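Local coordinates for protein gamma-glutamyltranspeptidase (Streptomyces lincolnensis, PDB 6J3I) that probably hydrolyses or transfers gamma-glutamyl groups as an Ntn-hydrolase-type transpeptidase, at residues Y320-E325 with P475-R480. The protein carries 1 engineered substitution. Sequence-based numbering, arbitrary orientation.
Sequences YGDAAE and PGRRPR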
loop_
_atom_site.group_PDB
_atom_site.type_symbol
_atom_site.label_atom_id
_atom_site.label_comp_id
_atom_site.label_asym_id
_atom_site.label_seq_id
_atom_site.Cartn_x
_atom_site.Cartn_y
_atom_site.Cartn_z
ATOM N N TYR A 320 -5.046 9.746 13.852
ATOM C CA TYR A 320 -5.003 9.767 12.382
ATOM C C TYR A 320 -6.353 9.435 11.791
ATOM O O TYR A 320 -7.152 8.694 12.369
ATOM C CB TYR A 320 -3.982 8.783 11.802
ATOM C CG TYR A 320 -2.503 9.085 11.988
ATOM C CD1 TYR A 320 -2.025 9.892 13.031
ATOM C CD2 TYR A 320 -1.564 8.500 11.140
ATOM C CE1 TYR A 320 -0.664 10.118 13.199
ATOM C CE2 TYR A 320 -0.202 8.711 11.305
ATOM C CZ TYR A 320 0.248 9.521 12.336
ATOM O OH TYR A 320 1.603 9.743 12.487
ATOM N N GLY A 321 -6.568 9.961 10.594
ATOM C CA GLY A 321 -7.799 9.739 9.855
ATOM C C GLY A 321 -8.090 10.926 8.975
ATOM O O GLY A 321 -7.241 11.795 8.791
ATOM N N ASP A 322 -9.298 10.940 8.432
ATOM C CA ASP A 322 -9.753 11.998 7.537
ATOM C C ASP A 322 -11.089 12.630 7.948
ATOM O O ASP A 322 -11.590 13.509 7.247
ATOM C CB ASP A 322 -9.859 11.421 6.122
ATOM C CG ASP A 322 -9.929 12.487 5.043
ATOM O OD1 ASP A 322 -9.209 13.501 5.141
ATOM O OD2 ASP A 322 -10.683 12.294 4.068
ATOM N N ALA A 323 -11.650 12.203 9.081
ATOM C CA ALA A 323 -12.884 12.778 9.608
ATOM C C ALA A 323 -12.607 13.843 10.666
ATOM O O ALA A 323 -13.543 14.339 11.291
ATOM C CB ALA A 323 -13.773 11.687 10.182
ATOM N N ALA A 324 -11.337 14.186 10.884
ATOM C CA ALA A 324 -10.980 15.315 11.755
ATOM C C ALA A 324 -9.595 15.855 11.440
ATOM O O ALA A 324 -8.769 15.168 10.832
ATOM C CB ALA A 324 -11.043 14.899 13.221
ATOM N N GLU A 325 -9.351 17.093 11.869
ATOM C CA GLU A 325 -8.018 17.698 11.813
ATOM C C GLU A 325 -7.040 16.845 12.620
ATOM O O GLU A 325 -7.396 16.299 13.670
ATOM C CB GLU A 325 -8.038 19.129 12.356
ATOM N N PRO A 475 -19.091 9.911 5.324
ATOM C CA PRO A 475 -19.337 10.250 3.915
ATOM C C PRO A 475 -18.391 11.311 3.372
ATOM O O PRO A 475 -18.159 12.321 4.037
ATOM C CB PRO A 475 -20.764 10.804 3.926
ATOM C CG PRO A 475 -21.413 10.169 5.102
ATOM C CD PRO A 475 -20.333 9.969 6.123
ATOM N N GLY A 476 -17.850 11.063 2.182
ATOM C CA GLY A 476 -16.898 11.973 1.536
ATOM C C GLY A 476 -15.488 12.018 2.111
ATOM O O GLY A 476 -14.697 12.917 1.778
ATOM N N ARG A 477 -15.168 11.053 2.970
ATOM C CA ARG A 477 -13.873 11.000 3.647
ATOM C C ARG A 477 -13.179 9.713 3.283
ATOM O O ARG A 477 -13.821 8.656 3.196
ATOM C CB ARG A 477 -14.048 11.063 5.164
ATOM C CG ARG A 477 -13.950 12.460 5.721
ATOM C CD ARG A 477 -15.034 13.375 5.183
ATOM N NE ARG A 477 -14.439 14.619 4.710
ATOM C CZ ARG A 477 -14.233 15.698 5.457
ATOM N NH1 ARG A 477 -14.586 15.730 6.742
ATOM N NH2 ARG A 477 -13.670 16.767 4.906
ATOM N N ARG A 478 -11.866 9.798 3.083
ATOM C CA ARG A 478 -11.097 8.577 2.859
ATOM C C ARG A 478 -10.944 7.839 4.180
ATOM O O ARG A 478 -10.775 8.459 5.227
ATOM C CB ARG A 478 -9.739 8.758 2.155
ATOM C CG ARG A 478 -8.955 10.042 2.348
ATOM C CD ARG A 478 -9.265 11.070 1.270
ATOM N NE ARG A 478 -8.074 11.785 0.816
ATOM C CZ ARG A 478 -7.463 12.793 1.450
ATOM N NH1 ARG A 478 -6.391 13.349 0.894
ATOM N NH2 ARG A 478 -7.888 13.246 2.627
ATOM N N PRO A 479 -11.024 6.502 4.136
ATOM C CA PRO A 479 -10.693 5.727 5.323
ATOM C C PRO A 479 -9.214 5.891 5.590
ATOM O O PRO A 479 -8.462 6.155 4.646
ATOM C CB PRO A 479 -10.992 4.293 4.886
ATOM C CG PRO A 479 -10.760 4.301 3.420
ATOM C CD PRO A 479 -11.240 5.641 2.959
ATOM N N ARG A 480 -8.774 5.751 6.836
ATOM C CA ARG A 480 -7.336 5.849 7.064
ATOM C C ARG A 480 -6.665 4.582 6.541
ATOM O O ARG A 480 -6.929 3.457 6.983
ATOM C CB ARG A 480 -6.935 6.222 8.490
ATOM C CG ARG A 480 -6.599 5.082 9.405
ATOM C CD ARG A 480 -5.377 5.326 10.252
ATOM N NE ARG A 480 -5.709 4.771 11.550
ATOM C CZ ARG A 480 -5.765 3.473 11.849
ATOM N NH1 ARG A 480 -5.439 2.525 10.967
ATOM N NH2 ARG A 480 -6.136 3.124 13.073
HETATM O O HOH W 1 -10.674 8.287 7.998
#
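With chi1 at -163°, Asp322 sets its CG opposite its own backbone N and carries the carboxylate across to Arg478, whose chain bends at chi2 and chi3 and returns its guanidinium to the same group. Two different parts of Arg478 are thereby engaged. Its backbone N donates to Asp322 OD2 (2.9 Å, 151° at the hydrogen), arriving on the anti side of the oxygen and close to the carboxylate plane. Its NH2 forms a salt bridge with Asp322 OD1 at 2.9 Å. The carboxylate meets the edge of the guanidinium, but the planes are 60° apart and the hydrogen bond is bent and weak, so the link is probably more one of charge than of direction. The other terminal nitrogen, NH1, pairs with Glu258, and Trp276 makes a cation-pi contact with the same arginine. An asparagine in place of Asp322 would probably cost Arg478 the salt bridge across the loops, leaving its guanidinium to lean on Glu258 for charge.

A water joins the backbones alongside, accepting from Asp322 N (3.0 Å) and donating to Arg478 O (2.8 Å). Arg477 closes the outer flank: Asp322 O stands off one face of its guanidinium, near the border of that face, and CG comes 3.0 Å from the same Asp322 O, while NE stays 4.5 Å from Asp322 OD2 and points no N-H at it. At the buried end, Arg480 CB rests 3.9 Å from Gly321 CA and its CD 4.0 Å from Tyr320 CB; its guanidinium continues to Glu317 of helix 299-319.

The two loops thus pass roughly antiparallel, pinned by one carboxylate. Residues 475-480 probably correspond to the loop that in related transpeptidases precedes a substrate-binding hydroxyl pair, consistent with a gamma-glutamyltranspeptidase family loop braced against the end of helix 299-319.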